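Local atomic coordinates of glycerol dehydrogenase (Schizosaccharomyces pombe, PDB entry 1TA9), a protein that catalyses the NAD(+)-dependent oxidation of glycerol to dihydroxyacetone, probably at a zinc-containing active site, and is involved in the assimilation of glycerol. Residues K156-A161 / S172-T177; G340-V345 / S360-C365; E353-L358 / S419-W424. All coordinates share one frame; numbering follows the deposited sequence.

Contact 1. Residues K156-A161 / S172-T177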
loop_
_atom_site.group_PDB
_atom_site.type_symbol
_atom_site.label_atom_id
_atom_site.label_comp_id
_atom_site.label_asym_id
_atom_site.label_seq_id
_atom_site.Cartn_x
_atom_site.Cartn_y
_atom_site.Cartn_z
ATOM N N LYS B 156 1.417 -40.550 -27.640
ATOM C CA LYS B 156 1.065 -41.458 -28.724
ATOM C C LYS B 156 0.109 -42.543 -28.249
ATOM O O LYS B 156 -0.874 -42.853 -28.921
ATOM C CB LYS B 156 2.322 -42.105 -29.317
ATOM C CG LYS B 156 3.173 -41.165 -30.166
ATOM C CD LYS B 156 4.318 -41.922 -30.828
ATOM C CE LYS B 156 5.152 -41.012 -31.712
ATOM N NZ LYS B 156 6.241 -41.766 -32.400
ATOM N N THR B 157 0.394 -43.121 -27.087
ATOM C CA THR B 157 -0.468 -44.166 -26.554
ATOM C C THR B 157 -1.822 -43.586 -26.155
ATOM O O THR B 157 -2.867 -44.189 -26.410
ATOM C CB THR B 157 0.168 -44.841 -25.323
ATOM O OG1 THR B 157 1.428 -45.410 -25.693
ATOM C CG2 THR B 157 -0.737 -45.942 -24.788
ATOM N N MET B 158 -1.798 -42.409 -25.534
ATOM C CA MET B 158 -3.029 -41.761 -25.099
ATOM C C MET B 158 -3.916 -41.390 -26.284
ATOM O O MET B 158 -5.134 -41.554 -26.229
ATOM C CB MET B 158 -2.710 -40.516 -24.260
ATOM C CG MET B 158 -2.068 -40.831 -22.910
ATOM S SD MET B 158 -1.956 -39.410 -21.777
ATOM C CE MET B 158 -0.235 -38.923 -22.009
ATOM N N ASP B 159 -3.311 -40.896 -27.359
ATOM C CA ASP B 159 -4.090 -40.530 -28.533
ATOM C C ASP B 159 -4.620 -41.758 -29.260
ATOM O O ASP B 159 -5.714 -41.730 -29.823
ATOM C CB ASP B 159 -3.258 -39.660 -29.476
ATOM C CG ASP B 159 -3.071 -38.257 -28.941
ATOM O OD1 ASP B 159 -4.081 -37.647 -28.535
ATOM O OD2 ASP B 159 -1.927 -37.762 -28.924
ATOM N N SER B 160 -3.850 -42.839 -29.241
ATOM C CA SER B 160 -4.278 -44.073 -29.889
ATOM C C SER B 160 -5.502 -44.617 -29.150
ATOM O O SER B 160 -6.446 -45.116 -29.768
ATOM C CB SER B 160 -3.147 -45.105 -29.864
ATOM O OG SER B 160 -2.050 -44.676 -30.657
ATOM N N ALA B 161 -5.482 -44.500 -27.826
ATOM C CA ALA B 161 -6.586 -44.974 -26.999
ATOM C C ALA B 161 -7.868 -44.191 -27.276
ATOM O O ALA B 161 -8.950 -44.771 -27.378
ATOM C CB ALA B 161 -6.217 -44.865 -25.523
ATOM N N SER B 172 -13.376 -43.878 -22.627
ATOM C CA SER B 172 -11.931 -44.035 -22.587
ATOM C C SER B 172 -11.363 -43.650 -21.233
ATOM O O SER B 172 -11.904 -42.784 -20.543
ATOM C CB SER B 172 -11.276 -43.178 -23.678
ATOM O OG SER B 172 -11.638 -41.809 -23.544
ATOM N N ILE B 173 -10.282 -44.322 -20.855
ATOM C CA ILE B 173 -9.592 -44.054 -19.604
ATOM C C ILE B 173 -8.135 -43.807 -19.988
ATOM O O ILE B 173 -7.464 -44.683 -20.538
ATOM C CB ILE B 173 -9.717 -45.242 -18.621
ATOM C CG1 ILE B 173 -11.189 -45.413 -18.216
ATOM C CG2 ILE B 173 -8.862 -44.997 -17.381
ATOM C CD1 ILE B 173 -11.438 -46.481 -17.164
ATOM N N ILE B 174 -7.661 -42.598 -19.704
ATOM C CA ILE B 174 -6.306 -42.180 -20.051
ATOM C C ILE B 174 -5.414 -42.129 -18.813
ATOM O O ILE B 174 -5.728 -41.441 -17.842
ATOM C CB ILE B 174 -6.345 -40.788 -20.715
ATOM C CG1 ILE B 174 -7.348 -40.790 -21.875
ATOM C CG2 ILE B 174 -4.963 -40.401 -21.212
ATOM C CD1 ILE B 174 -6.986 -41.715 -23.037
ATOM N N CYS B 175 -4.298 -42.856 -18.858
ATOM C CA CYS B 175 -3.382 -42.917 -17.727
ATOM C C CYS B 175 -1.979 -42.456 -18.093
ATOM O O CYS B 175 -1.135 -43.260 -18.491
ATOM C CB CYS B 175 -3.314 -44.347 -17.192
ATOM S SG CYS B 175 -4.918 -45.136 -17.019
ATOM N N PRO B 176 -1.708 -41.152 -17.963
ATOM C CA PRO B 176 -0.377 -40.644 -18.294
ATOM C C PRO B 176 0.670 -41.209 -17.334
ATOM O O PRO B 176 0.418 -41.323 -16.133
ATOM C CB PRO B 176 -0.545 -39.130 -18.168
ATOM C CG PRO B 176 -1.599 -38.992 -17.121
ATOM C CD PRO B 176 -2.591 -40.067 -17.498
ATOM N N THR B 177 1.838 -41.561 -17.864
ATOM C CA THR B 177 2.906 -42.116 -17.043
ATOM C C THR B 177 4.006 -41.092 -16.751
ATOM O O THR B 177 5.002 -41.391 -16.086
ATOM C CB THR B 177 3.508 -43.371 -17.700
ATOM O OG1 THR B 177 3.893 -43.075 -19.046
ATOM C CG2 THR B 177 2.477 -44.495 -17.705
#
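The segment 156-161, part of helix 155-167, runs almost exactly antiparallel to strand 172-176 at an axis distance of 8.7 Å, and the two backbones come closest where Met158 meets Ile174. The contact is apolar, and Met158 and Ile174 carry most of it. The methionine side chain passes obliquely over the gamma methyl of Ile174, with SD of Met158 only 3.2 Å from CG2 of Ile174. The carbon before the sulfur is also close: Met158 CG lies 3.4 Å from Ile174 CG2, closer than usual van der Waals packing, so helix and strand are tightly fitted here. A bend at the last torsion of Met158 (chi3 -100°) turns its methyl to Pro176; the two side chains meet at about a right angle, with Met158 CE 3.9 Å from Pro176 CB. The other branch of Ile174 reaches farther along the helix. Its CD1 sits 4.1 Å from Ala161 CB and also lies against the carbonyl oxygen of Met158, while Lys162 of the same helix adds to its packing. No hydrogen bond joins the two segments; within the helix, Ser160 OG bonds to Lys156 O at 2.8 Å from the face opposite that used by Ser160 N. On its two edges, strand 172-176 is bonded to strands 148-153 and 210-214 of the parallel sheet. The pairing is the helix-on-sheet packing of a beta-alpha-beta crossover in a Rossmann-like domain, and Lys156 to Asp159 in the first turn of helix 155-167 and Thr177 just after strand 172-176 probably belong to its NAD(+) site.

Contact 2. Residues G340-V345 / S360-C365; sequences GTLVQV and SFMAKC
Met362 reaches across from helix 352-364 to Leu342 and Thr341 on helix 333-347, a helix-helix contact inside the all-helical domain that iron-containing alcohol dehydrogenases carry beside their nucleotide-binding domain. The gap is wide, with CA of Leu342 and CA of Met362 9.5 Å apart, and a long side chain has to span it. Met362 does so by staying straight: chi2 (178°) and chi3 (176°) are both extended, which places the sulfur and the terminal methyl against the opposite helix. Leu342 comes the other way, so the two side chains lie alongside each other, pointing opposite ways. SD of Met362 sits against the methine side of Leu342, 3.6 Å from CG of the leucine, with the two methyls flanking it (CD2 at 3.8 Å). Around this core, Leu342 packs further on Phe355, on Val417 of helix 407-428 and on Ile369. Thr341 lies close to the metal site: its side chain is about 6 Å from that of His315, a zinc ligand, and also packs on Ser235 of helix 223-245, the helix that supplies the ligand Asp232. Its hydroxyl is turned back to its own helix, where OG1 is hydrogen-bonded to Val337 O, and its carbon side is what meets the methionine. There Met362 comes in at a slant, its CE lying 3.9 Å from CB and 4.2 Å from CG2 of Thr341.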
loop_
_atom_site.group_PDB
_atom_site.type_symbol
_atom_site.label_atom_id
_atom_site.label_comp_id
_atom_site.label_asym_id
_atom_site.label_seq_id
_atom_site.Cartn_x
_atom_site.Cartn_y
_atom_site.Cartn_z
ATOM N N GLY B 340 8.137 -20.802 -27.171
ATOM C CA GLY B 340 7.045 -20.216 -27.930
ATOM C C GLY B 340 6.224 -19.233 -27.114
ATOM O O GLY B 340 5.673 -18.274 -27.656
ATOM N N THR B 341 6.137 -19.473 -25.809
ATOM C CA THR B 341 5.389 -18.590 -24.926
ATOM C C THR B 341 6.134 -17.258 -24.811
ATOM O O THR B 341 5.516 -16.196 -24.788
ATOM C CB THR B 341 5.202 -19.232 -23.532
ATOM O OG1 THR B 341 4.467 -20.456 -23.675
ATOM C CG2 THR B 341 4.424 -18.298 -22.601
ATOM N N LEU B 342 7.463 -17.313 -24.753
ATOM C CA LEU B 342 8.246 -16.086 -24.676
ATOM C C LEU B 342 8.077 -15.318 -25.981
ATOM O O LEU B 342 8.048 -14.086 -25.990
ATOM C CB LEU B 342 9.728 -16.389 -24.440
ATOM C CG LEU B 342 10.109 -16.928 -23.055
ATOM C CD1 LEU B 342 11.627 -17.083 -22.972
ATOM C CD2 LEU B 342 9.620 -15.975 -21.969
ATOM N N VAL B 343 7.967 -16.045 -27.087
ATOM C CA VAL B 343 7.779 -15.393 -28.375
ATOM C C VAL B 343 6.421 -14.689 -28.362
ATOM O O VAL B 343 6.299 -13.567 -28.859
ATOM C CB VAL B 343 7.819 -16.405 -29.548
ATOM C CG1 VAL B 343 7.589 -15.674 -30.870
ATOM C CG2 VAL B 343 9.179 -17.119 -29.581
ATOM N N GLN B 344 5.403 -15.332 -27.791
ATOM C CA GLN B 344 4.088 -14.690 -27.738
ATOM C C GLN B 344 4.174 -13.424 -26.895
ATOM O O GLN B 344 3.491 -12.441 -27.170
ATOM C CB GLN B 344 3.005 -15.614 -27.151
ATOM C CG GLN B 344 1.641 -14.900 -27.090
ATOM C CD GLN B 344 0.460 -15.826 -26.875
ATOM O OE1 GLN B 344 0.467 -16.976 -27.314
ATOM N NE2 GLN B 344 -0.582 -15.312 -26.219
ATOM N N VAL B 345 5.018 -13.451 -25.868
ATOM C CA VAL B 345 5.194 -12.295 -24.994
ATOM C C VAL B 345 5.767 -11.126 -25.787
ATOM O O VAL B 345 5.434 -9.965 -25.535
ATOM C CB VAL B 345 6.126 -12.642 -23.805
ATOM C CG1 VAL B 345 6.620 -11.380 -23.131
ATOM C CG2 VAL B 345 5.363 -13.503 -22.803
ATOM N N SER B 360 13.010 -15.509 -16.475
ATOM C CA SER B 360 13.789 -15.898 -15.300
ATOM C C SER B 360 13.168 -17.119 -14.627
ATOM O O SER B 360 13.883 -18.008 -14.157
ATOM C CB SER B 360 13.884 -14.740 -14.298
ATOM O OG SER B 360 12.602 -14.275 -13.925
ATOM N N PHE B 361 11.838 -17.155 -14.579
ATOM C CA PHE B 361 11.129 -18.280 -13.982
ATOM C C PHE B 361 11.423 -19.545 -14.782
ATOM O O PHE B 361 11.703 -20.602 -14.210
ATOM C CB PHE B 361 9.615 -18.035 -13.984
ATOM C CG PHE B 361 8.830 -19.114 -13.277
ATOM C CD1 PHE B 361 8.766 -19.146 -11.887
ATOM C CD2 PHE B 361 8.185 -20.116 -13.999
ATOM C CE1 PHE B 361 8.068 -20.166 -11.223
ATOM C CE2 PHE B 361 7.487 -21.137 -13.346
ATOM C CZ PHE B 361 7.430 -21.160 -11.956
ATOM N N MET B 362 11.344 -19.440 -16.106
ATOM C CA MET B 362 11.618 -20.583 -16.969
ATOM C C MET B 362 13.052 -21.063 -16.767
ATOM O O MET B 362 13.311 -22.267 -16.702
ATOM C CB MET B 362 11.391 -20.220 -18.438
ATOM C CG MET B 362 9.927 -20.014 -18.807
ATOM S SD MET B 362 9.733 -19.546 -20.542
ATOM C CE MET B 362 7.913 -19.485 -20.690
ATOM N N ALA B 363 13.980 -20.116 -16.663
ATOM C CA ALA B 363 15.382 -20.454 -16.458
ATOM C C ALA B 363 15.570 -21.215 -15.146
ATOM O O ALA B 363 16.325 -22.180 -15.092
ATOM C CB ALA B 363 16.231 -19.190 -16.458
ATOM N N LYS B 364 14.889 -20.781 -14.087
ATOM C CA LYS B 364 15.013 -21.454 -12.793
ATOM C C LYS B 364 14.489 -22.885 -12.857
ATOM O O LYS B 364 14.947 -23.754 -12.115
ATOM C CB LYS B 364 14.260 -20.674 -11.709
ATOM C CG LYS B 364 14.775 -19.255 -11.516
ATOM C CD LYS B 364 13.987 -18.502 -10.448
ATOM C CE LYS B 364 14.500 -17.074 -10.312
ATOM N NZ LYS B 364 13.774 -16.315 -9.250
ATOM N N CYS B 365 13.527 -23.122 -13.744
ATOM C CA CYS B 365 12.933 -24.443 -13.918
ATOM C C CYS B 365 13.743 -25.303 -14.882
ATOM O O CYS B 365 13.389 -26.453 -15.139
ATOM C CB CYS B 365 11.497 -24.317 -14.442
ATOM S SG CYS B 365 10.329 -23.614 -13.257
#

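Contact 3. Residues E353-L358 / S419-W424; sequences EDFNNL and SYSQKW
Phe355 lays one face of its ring against Tyr420, whose CD2 stands 3.8 Å above the plane of Phe355 and over its centre. The two rings form a T-shaped (edge-to-face) pair, with centroids of Phe355 and Tyr420 5.2 Å apart and planes at 88°. Tyr420 also brings in its beta carbon, packed 3.3 Å from CE1 of Phe355, and Ser421 OG lies at the edge of the same phenylalanine. Phe355 gets there because its CG is anti to the backbone N, which sends the ring outward between the helices 352-364 and 407-428, whose segments cross at -75°. One turn farther along the second helix, Trp424 and Asn356 lie side by side, running head to tail, with amide and indole planes 44° apart and CD1 of Trp424 4.0 Å from CG of Asn356. Between these two patches a water donates one hydrogen bond to Asn356 OD1 at 2.9 Å and another to Tyr420 O at 2.7 Å. The outer ends are held elsewhere: Ser421 OG bonds to Ile369 O, and Tyr420 OH makes a weak hydrogen bond to Ser281 of a neighbouring subunit. Both donor hydrogens of the water are thus spent on acceptors of the two helices, which is consistent with the amide oxygen of Asn356 being turned to the interface, and gives a buried, largely aromatic crossing one polar bridge, where no direct hydrogen bond joins the segments.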
loop_
_atom_site.group_PDB
_atom_site.type_symbol
_atom_site.label_atom_id
_atom_site.label_comp_id
_atom_site.label_asym_id
_atom_site.label_seq_id
_atom_site.Cartn_x
_atom_site.Cartn_y
_atom_site.Cartn_z
ATOM N N GLU B 353 10.707 -5.712 -18.595
ATOM C CA GLU B 353 10.724 -6.220 -17.220
ATOM C C GLU B 353 9.794 -7.419 -17.046
ATOM O O GLU B 353 10.139 -8.387 -16.372
ATOM C CB GLU B 353 10.336 -5.120 -16.226
ATOM C CG GLU B 353 11.430 -4.089 -15.987
ATOM C CD GLU B 353 12.676 -4.689 -15.342
ATOM O OE1 GLU B 353 12.580 -5.178 -14.194
ATOM O OE2 GLU B 353 13.752 -4.670 -15.982
ATOM N N ASP B 354 8.613 -7.355 -17.655
ATOM C CA ASP B 354 7.653 -8.451 -17.559
ATOM C C ASP B 354 8.132 -9.681 -18.321
ATOM O O ASP B 354 7.864 -10.814 -17.920
ATOM C CB ASP B 354 6.291 -7.997 -18.069
ATOM C CG ASP B 354 5.680 -6.939 -17.184
ATOM O OD1 ASP B 354 5.474 -5.804 -17.657
ATOM O OD2 ASP B 354 5.420 -7.251 -16.003
ATOM N N PHE B 355 8.837 -9.461 -19.427
ATOM C CA PHE B 355 9.378 -10.582 -20.184
ATOM C C PHE B 355 10.413 -11.252 -19.285
ATOM O O PHE B 355 10.427 -12.475 -19.145
ATOM C CB PHE B 355 10.037 -10.094 -21.483
ATOM C CG PHE B 355 10.891 -11.135 -22.170
ATOM C CD1 PHE B 355 12.189 -11.392 -21.733
ATOM C CD2 PHE B 355 10.395 -11.859 -23.252
ATOM C CE1 PHE B 355 12.983 -12.356 -22.364
ATOM C CE2 PHE B 355 11.178 -12.824 -23.889
ATOM C CZ PHE B 355 12.473 -13.072 -23.444
ATOM N N ASN B 356 11.266 -10.444 -18.664
ATOM C CA ASN B 356 12.305 -10.972 -17.786
ATOM C C ASN B 356 11.748 -11.790 -16.630
ATOM O O ASN B 356 12.331 -12.803 -16.243
ATOM C CB ASN B 356 13.176 -9.841 -17.231
ATOM C CG ASN B 356 14.072 -9.225 -18.286
ATOM O OD1 ASN B 356 14.275 -9.802 -19.355
ATOM N ND2 ASN B 356 14.623 -8.057 -17.988
ATOM N N ASN B 357 10.625 -11.362 -16.071
ATOM C CA ASN B 357 10.042 -12.103 -14.964
ATOM C C ASN B 357 9.661 -13.519 -15.388
ATOM O O ASN B 357 9.851 -14.472 -14.628
ATOM C CB ASN B 357 8.827 -11.363 -14.398
ATOM C CG ASN B 357 9.217 -10.109 -13.634
ATOM O OD1 ASN B 357 10.328 -10.009 -13.114
ATOM N ND2 ASN B 357 8.297 -9.159 -13.543
ATOM N N LEU B 358 9.137 -13.668 -16.599
ATOM C CA LEU B 358 8.747 -14.990 -17.084
ATOM C C LEU B 358 9.970 -15.795 -17.514
ATOM O O LEU B 358 10.094 -16.970 -17.177
ATOM C CB LEU B 358 7.765 -14.867 -18.253
ATOM C CG LEU B 358 7.187 -16.171 -18.823
ATOM C CD1 LEU B 358 6.477 -16.958 -17.725
ATOM C CD2 LEU B 358 6.214 -15.837 -19.952
ATOM N N SER B 419 17.753 -12.602 -28.020
ATOM C CA SER B 419 18.541 -11.465 -27.550
ATOM C C SER B 419 18.118 -11.008 -26.151
ATOM O O SER B 419 18.965 -10.664 -25.322
ATOM C CB SER B 419 18.423 -10.293 -28.525
ATOM O OG SER B 419 19.008 -10.608 -29.776
ATOM N N TYR B 420 16.812 -10.981 -25.896
ATOM C CA TYR B 420 16.304 -10.566 -24.586
ATOM C C TYR B 420 16.816 -11.515 -23.497
ATOM O O TYR B 420 17.289 -11.080 -22.444
ATOM C CB TYR B 420 14.765 -10.589 -24.563
ATOM C CG TYR B 420 14.045 -9.542 -25.397
ATOM C CD1 TYR B 420 14.731 -8.683 -26.255
ATOM C CD2 TYR B 420 12.655 -9.445 -25.344
ATOM C CE1 TYR B 420 14.036 -7.743 -27.051
ATOM C CE2 TYR B 420 11.954 -8.519 -26.128
ATOM C CZ TYR B 420 12.647 -7.675 -26.978
ATOM O OH TYR B 420 11.939 -6.777 -27.751
ATOM N N SER B 421 16.692 -12.816 -23.748
ATOM C CA SER B 421 17.141 -13.827 -22.789
ATOM C C SER B 421 18.649 -13.733 -22.567
ATOM O O SER B 421 19.119 -13.827 -21.435
ATOM C CB SER B 421 16.772 -15.232 -23.282
ATOM O OG SER B 421 15.368 -15.429 -23.275
ATOM N N GLN B 422 19.411 -13.550 -23.639
ATOM C CA GLN B 422 20.857 -13.427 -23.492
ATOM C C GLN B 422 21.225 -12.209 -22.653
ATOM O O GLN B 422 22.183 -12.249 -21.882
ATOM C CB GLN B 422 21.539 -13.324 -24.855
ATOM C CG GLN B 422 21.512 -14.609 -25.651
ATOM C CD GLN B 422 22.433 -14.546 -26.845
ATOM O OE1 GLN B 422 23.629 -14.289 -26.701
ATOM N NE2 GLN B 422 21.887 -14.779 -28.029
ATOM N N LYS B 423 20.468 -11.125 -22.799
ATOM C CA LYS B 423 20.754 -9.920 -22.023
ATOM C C LYS B 423 20.448 -10.184 -20.551
ATOM O O LYS B 423 21.226 -9.803 -19.673
ATOM C CB LYS B 423 19.921 -8.736 -22.522
ATOM C CG LYS B 423 20.232 -7.410 -21.818
ATOM C CD LYS B 423 21.660 -6.940 -22.105
ATOM C CE LYS B 423 21.911 -5.552 -21.537
ATOM N NZ LYS B 423 23.252 -5.019 -21.912
ATOM N N TRP B 424 19.325 -10.847 -20.284
ATOM C CA TRP B 424 18.941 -11.163 -18.914
ATOM C C TRP B 424 20.004 -12.045 -18.254
ATOM O O TRP B 424 20.370 -11.828 -17.098
ATOM C CB TRP B 424 17.585 -11.882 -18.880
ATOM C CG TRP B 424 17.225 -12.381 -17.507
ATOM C CD1 TRP B 424 16.717 -11.649 -16.472
ATOM C CD2 TRP B 424 17.439 -13.702 -16.997
ATOM N NE1 TRP B 424 16.607 -12.433 -15.345
ATOM C CE2 TRP B 424 17.044 -13.697 -15.640
ATOM C CE3 TRP B 424 17.930 -14.891 -17.553
ATOM C CZ2 TRP B 424 17.129 -14.837 -14.829
ATOM C CZ3 TRP B 424 18.014 -16.023 -16.747
ATOM C CH2 TRP B 424 17.616 -15.986 -15.399
HETATM O O HOH W 1 16.268 -8.911 -21.199
#

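Overall arrangement
All three contacts are buried, yet they serve different parts of the fold. Contact 1 lies in the nucleotide-binding domain and fastens a helix to a parallel sheet; contacts 2 and 3 belong to the helical domain on the opposite side of the chain's centre, with nearest atoms about 17 and 23 Å from contact 1. Those two share helix 352-364 and touch directly: Val345 packs on Phe355 and Leu358, while Trp424 covers Ser360 and Ala363. Their chemistry shifts with position. Contacts 1 and 2 are apolar packing by a methionine, the first at the probable NAD(+) site and the second near the bound zinc and potassium ions, whereas contact 3, farthest from the centre and next to another subunit, mixes aromatic rings with a bridging water.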